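Local coordinates for protein prolyl-tRNA synthetase (Naegleria fowleri, PDB 6UYH) that probably catalyses the ATP-dependent attachment of proline to its cognate tRNA, and is captured here with halofuginone and the ATP analogue AMPPNP bound, at residues T31-L36 with K287-P292; D336-R341 with N348-R353. One frame throughout, in Å; residues are numbered along the deposited sequence. Where two conformers were deposited one is given.

Contact 1 (T31-L36 with K287-P292)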
# COMPACT_ATOMS: atom_id res chain seq x y z
N THR A 31 -20.72 10.49 0.74
CA THR A 31 -21.36 9.33 0.10
C THR A 31 -21.79 9.65 -1.33
O THR A 31 -21.54 8.86 -2.25
CB THR A 31 -22.57 8.83 0.90
OG1 THR A 31 -23.52 9.89 1.09
CG2 THR A 31 -22.12 8.28 2.26
N LYS A 32 -22.47 10.79 -1.53
CA LYS A 32 -23.02 11.08 -2.85
C LYS A 32 -21.95 11.45 -3.86
O LYS A 32 -22.17 11.32 -5.06
CB LYS A 32 -24.07 12.19 -2.73
CG LYS A 32 -25.27 11.77 -1.91
CD LYS A 32 -26.31 12.87 -1.76
CE LYS A 32 -27.53 12.35 -1.01
NZ LYS A 32 -28.61 13.38 -0.88
N SER A 33 -20.79 11.90 -3.39
CA SER A 33 -19.65 12.11 -4.27
C SER A 33 -18.97 10.81 -4.67
O SER A 33 -18.00 10.87 -5.43
CB SER A 33 -18.62 13.00 -3.60
OG SER A 33 -18.04 12.34 -2.47
N GLU A 34 -19.43 9.67 -4.16
CA GLU A 34 -18.79 8.36 -4.35
C GLU A 34 -17.39 8.31 -3.73
O GLU A 34 -16.51 7.58 -4.19
CB GLU A 34 -18.75 7.96 -5.84
CG GLU A 34 -20.15 7.90 -6.46
CD GLU A 34 -20.17 7.38 -7.89
OE1 GLU A 34 -19.12 6.94 -8.40
OE2 GLU A 34 -21.26 7.42 -8.49
N PHE A 35 -17.16 9.07 -2.65
CA PHE A 35 -15.89 8.95 -1.95
C PHE A 35 -15.89 7.77 -0.98
O PHE A 35 -14.92 7.01 -0.92
CB PHE A 35 -15.58 10.25 -1.19
CG PHE A 35 -14.46 11.06 -1.81
CD1 PHE A 35 -13.39 11.50 -1.03
CD2 PHE A 35 -14.49 11.37 -3.17
CE1 PHE A 35 -12.36 12.23 -1.59
CE2 PHE A 35 -13.46 12.10 -3.75
CZ PHE A 35 -12.39 12.54 -2.95
N LEU A 36 -16.98 7.60 -0.25
CA LEU A 36 -16.97 6.73 0.92
C LEU A 36 -18.30 6.00 1.02
O LEU A 36 -19.34 6.52 0.60
CB LEU A 36 -16.70 7.55 2.19
CG LEU A 36 -16.64 6.84 3.55
CD1 LEU A 36 -15.65 7.57 4.48
CD2 LEU A 36 -18.02 6.81 4.19
N LYS A 287 -22.88 22.32 -3.01
CA LYS A 287 -23.04 21.53 -4.22
C LYS A 287 -22.29 20.22 -4.15
O LYS A 287 -22.45 19.38 -5.05
CB LYS A 287 -22.58 22.33 -5.44
CG LYS A 287 -23.41 23.58 -5.74
CD LYS A 287 -22.80 24.37 -6.89
CE LYS A 287 -23.56 25.65 -7.16
NZ LYS A 287 -24.95 25.38 -7.63
N GLY A 288 -21.48 20.00 -3.11
CA GLY A 288 -20.79 18.74 -2.94
C GLY A 288 -19.29 18.88 -2.77
O GLY A 288 -18.81 19.84 -2.16
N MET A 289 -18.55 17.92 -3.31
CA MET A 289 -17.10 17.90 -3.19
C MET A 289 -16.46 19.04 -3.97
O MET A 289 -16.96 19.46 -5.01
CB MET A 289 -16.58 16.55 -3.70
CG MET A 289 -15.10 16.31 -3.49
SD MET A 289 -14.68 16.03 -1.76
CE MET A 289 -15.59 14.52 -1.43
N VAL A 290 -15.33 19.54 -3.46
CA VAL A 290 -14.49 20.51 -4.18
C VAL A 290 -13.06 20.01 -4.08
O VAL A 290 -12.43 20.12 -3.02
CB VAL A 290 -14.62 21.94 -3.63
CG1 VAL A 290 -13.76 22.90 -4.46
CG2 VAL A 290 -16.07 22.41 -3.64
N LEU A 291 -12.53 19.44 -5.19
CA LEU A 291 -11.24 18.75 -5.10
C LEU A 291 -10.08 19.68 -5.44
O LEU A 291 -10.09 20.29 -6.52
CB LEU A 291 -11.21 17.55 -6.04
CG LEU A 291 -12.14 16.40 -5.66
CD1 LEU A 291 -12.38 15.46 -6.85
CD2 LEU A 291 -11.58 15.65 -4.47
N PRO A 292 -9.07 19.80 -4.59
CA PRO A 292 -7.84 20.48 -4.99
C PRO A 292 -7.26 19.80 -6.21
O PRO A 292 -7.20 18.56 -6.26
CB PRO A 292 -6.92 20.30 -3.76
CG PRO A 292 -7.82 19.91 -2.63
CD PRO A 292 -8.95 19.15 -3.27
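A Met-aromatic contact, with the methionine methyl group foremost, joins the end of helix 22-32 to the loop that runs from helix 274-283 of the class II core toward the anticodon-binding domain. In one of its two modelled conformers, to which the M289 side-chain distances here belong, M289 crosses F35 at about a right angle and sets CE over the centre of the ring, 3.6 Å from the F35 ring centroid and only 9° off its normal. The sulfur follows behind: M289 SD is 4.5 Å from the F35 centroid, still over the same face. Bends at chi2 (71°) and chi3 (63°) turn the end of the M289 chain to bring CE over the F35 ring. That methyl also comes 3.4 Å from S33 OG. The hydroxyl is engaged locally: S33 OG hydrogen-bonds to the carbonyl of V29, and F35 N gives it a weak bond.

L291 adds a second apolar touch, its CD2 lying 3.6 Å from F35 CZ in an oblique approach. The backbone turn that delivers F35 is a Schellman motif: E34 has positive phi, and two bonds lead back into the last turn, one of them E34 N to T31 O at 3.0 Å. I280 and V54, from helices 274-283 and 49-67, also touch the F35 side chain, and all four touching residues are buried. Between these side chains the chemistry is dispersion and CH-pi attraction, in this conformer probably favoured by the polarised S-methyl group over the pi cloud.

Contact 2 (D336-R341 with N348-R353). With SO4 (sulfate ion), chain X.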
# COMPACT_ATOMS: atom_id res chain seq x y z
N ASP A 336 -17.21 13.78 -21.41
CA ASP A 336 -18.57 13.33 -21.09
C ASP A 336 -19.47 13.63 -22.28
O ASP A 336 -20.13 14.67 -22.34
CB ASP A 336 -19.08 13.97 -19.81
CG ASP A 336 -20.42 13.39 -19.37
OD1 ASP A 336 -20.99 12.54 -20.10
OD2 ASP A 336 -20.91 13.77 -18.29
N ASP A 337 -19.51 12.70 -23.24
CA ASP A 337 -20.40 12.80 -24.38
C ASP A 337 -21.59 11.85 -24.26
O ASP A 337 -22.09 11.36 -25.27
CB ASP A 337 -19.63 12.53 -25.67
CG ASP A 337 -18.93 11.19 -25.67
OD1 ASP A 337 -18.95 10.49 -24.63
OD2 ASP A 337 -18.36 10.82 -26.72
N ARG A 338 -22.05 11.60 -23.04
CA ARG A 338 -23.24 10.78 -22.83
C ARG A 338 -24.44 11.39 -23.53
O ARG A 338 -24.69 12.60 -23.42
CB ARG A 338 -23.52 10.62 -21.33
CG ARG A 338 -22.57 9.67 -20.63
CD ARG A 338 -22.90 9.58 -19.14
NE ARG A 338 -22.43 10.74 -18.40
CZ ARG A 338 -22.50 10.86 -17.08
NH1 ARG A 338 -23.03 9.89 -16.35
NH2 ARG A 338 -22.04 11.95 -16.47
N LEU A 339 -25.20 10.55 -24.23
CA LEU A 339 -26.25 11.05 -25.11
C LEU A 339 -27.51 11.44 -24.35
O LEU A 339 -28.07 12.52 -24.58
CB LEU A 339 -26.57 10.01 -26.19
N GLU A 340 -27.98 10.57 -23.45
CA GLU A 340 -29.30 10.73 -22.85
C GLU A 340 -29.31 11.68 -21.65
O GLU A 340 -30.26 11.63 -20.86
CB GLU A 340 -29.84 9.37 -22.42
N ARG A 341 -28.32 12.56 -21.51
CA ARG A 341 -28.20 13.41 -20.34
C ARG A 341 -28.10 14.87 -20.77
O ARG A 341 -27.30 15.21 -21.64
CB ARG A 341 -26.97 13.02 -19.51
CG ARG A 341 -26.97 11.57 -19.04
CD ARG A 341 -28.21 11.25 -18.23
NE ARG A 341 -28.00 10.09 -17.37
CZ ARG A 341 -28.85 9.70 -16.42
NH1 ARG A 341 -29.97 10.38 -16.21
NH2 ARG A 341 -28.58 8.64 -15.68
N ASN A 348 -24.10 19.14 -12.84
CA ASN A 348 -24.30 18.73 -11.46
C ASN A 348 -23.53 17.45 -11.15
O ASN A 348 -22.92 17.33 -10.08
CB ASN A 348 -25.78 18.52 -11.18
CG ASN A 348 -26.57 19.81 -11.20
OD1 ASN A 348 -26.06 20.87 -10.83
ND2 ASN A 348 -27.83 19.73 -11.63
N TYR A 349 -23.55 16.49 -12.07
CA TYR A 349 -22.90 15.20 -11.86
C TYR A 349 -21.44 15.37 -11.47
O TYR A 349 -20.96 14.77 -10.50
CB TYR A 349 -23.03 14.37 -13.13
CG TYR A 349 -22.44 12.98 -13.06
CD1 TYR A 349 -23.24 11.88 -12.79
CD2 TYR A 349 -21.08 12.77 -13.29
CE1 TYR A 349 -22.70 10.60 -12.73
CE2 TYR A 349 -20.54 11.50 -13.23
CZ TYR A 349 -21.35 10.43 -12.96
OH TYR A 349 -20.81 9.16 -12.90
N TRP A 350 -20.71 16.20 -12.21
CA TRP A 350 -19.29 16.36 -11.96
C TRP A 350 -19.00 17.39 -10.88
O TRP A 350 -17.97 17.29 -10.21
CB TRP A 350 -18.57 16.73 -13.26
CG TRP A 350 -18.70 15.67 -14.31
CD1 TRP A 350 -19.47 15.73 -15.44
CD2 TRP A 350 -18.08 14.38 -14.32
NE1 TRP A 350 -19.35 14.56 -16.15
CE2 TRP A 350 -18.50 13.72 -15.49
CE3 TRP A 350 -17.20 13.73 -13.45
CZ2 TRP A 350 -18.07 12.43 -15.82
CZ3 TRP A 350 -16.77 12.44 -13.78
CH2 TRP A 350 -17.21 11.81 -14.95
N GLU A 351 -19.88 18.38 -10.69
CA GLU A 351 -19.72 19.29 -9.55
C GLU A 351 -19.86 18.53 -8.23
O GLU A 351 -19.08 18.75 -7.30
CB GLU A 351 -20.73 20.44 -9.62
CG GLU A 351 -20.38 21.50 -10.66
CD GLU A 351 -21.51 22.50 -10.89
OE1 GLU A 351 -22.60 22.32 -10.30
OE2 GLU A 351 -21.30 23.46 -11.65
N LEU A 352 -20.85 17.65 -8.15
CA LEU A 352 -21.05 16.82 -6.96
C LEU A 352 -19.80 16.01 -6.63
O LEU A 352 -19.43 15.85 -5.46
CB LEU A 352 -22.24 15.89 -7.18
CG LEU A 352 -22.60 14.86 -6.11
CD1 LEU A 352 -22.85 15.56 -4.77
CD2 LEU A 352 -23.82 14.05 -6.53
N ARG A 353 -19.12 15.50 -7.65
CA ARG A 353 -17.97 14.65 -7.44
C ARG A 353 -16.67 15.43 -7.29
O ARG A 353 -15.64 14.84 -6.97
CB ARG A 353 -17.88 13.63 -8.58
CG ARG A 353 -19.02 12.62 -8.51
CD ARG A 353 -19.27 11.88 -9.82
NE ARG A 353 -20.21 10.78 -9.65
CZ ARG A 353 -21.53 10.92 -9.53
NH1 ARG A 353 -22.09 12.12 -9.58
NH2 ARG A 353 -22.30 9.85 -9.38
S SO4 X . -25.37 7.18 -16.01
O1 SO4 X . -24.83 5.84 -15.82
O2 SO4 X . -24.74 8.08 -15.04
O3 SO4 X . -26.81 7.17 -15.79
O4 SO4 X . -25.08 7.63 -17.36
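Two donors converge on D336 OD2: W350 NE1, across the contact, and R338 NH2, each at 2.8 Å and both from the same face of the carboxylate plane. They tie the loop after strand 333-335 to helix 343-353 in the anticodon-binding domain. With CG anti to the backbone N (chi1 -173°), D336 carries its carboxylate toward W350. The indole N-H points almost straight at OD2 (165°) and meets it on the anti side; OD2 lies near the ring plane, though the carboxylate stands nearly perpendicular to it. R338 grips D336 side-on, NE going to OD1 while NH2 takes OD2. R338 N also bonds to OD1, closing an Asx turn, and bonds on both oxygens probably limit the carboxylate's rotation.

Held this way, the R338 guanidinium presents an edge to the Y349 ring, their planes 79° apart, in a cation-pi contact with CZ 4.2 Å from the Y349 centroid. R353 NH1 lies over the opposite face of that ring and bonds to Y349 O, leaving the tyrosine between two arginines. A sulfate, probably from the crystallisation liquor, lies near R341 and is also hydrogen-bonded to R136 of the second subunit; its O2 sits at the R338 guanidinium edge, 2.8 Å from NH1.

In the fold
From the N terminus, the chain completes helix 22-32 and passes through most of the catalytic core before 287-292 returns to meet 31-36, so contact 1 closes a loop of 250 residues. Contact 2 follows in series, neither nested nor crossed, and spans just six residues, five of them in helix 343-353 of the anticodon-binding domain. Their centres lie about 14 Å apart, and L352 and R353 between them touch both segments of contact 1. E34 OE2 forms a 2.8 Å salt bridge with R353 NH2, while M289 N probably donates to L352 O. The two contacts thus adjoin, a long-range closure beside a local one, linking helix 22-32 and the 287-292 loop to helix 343-353.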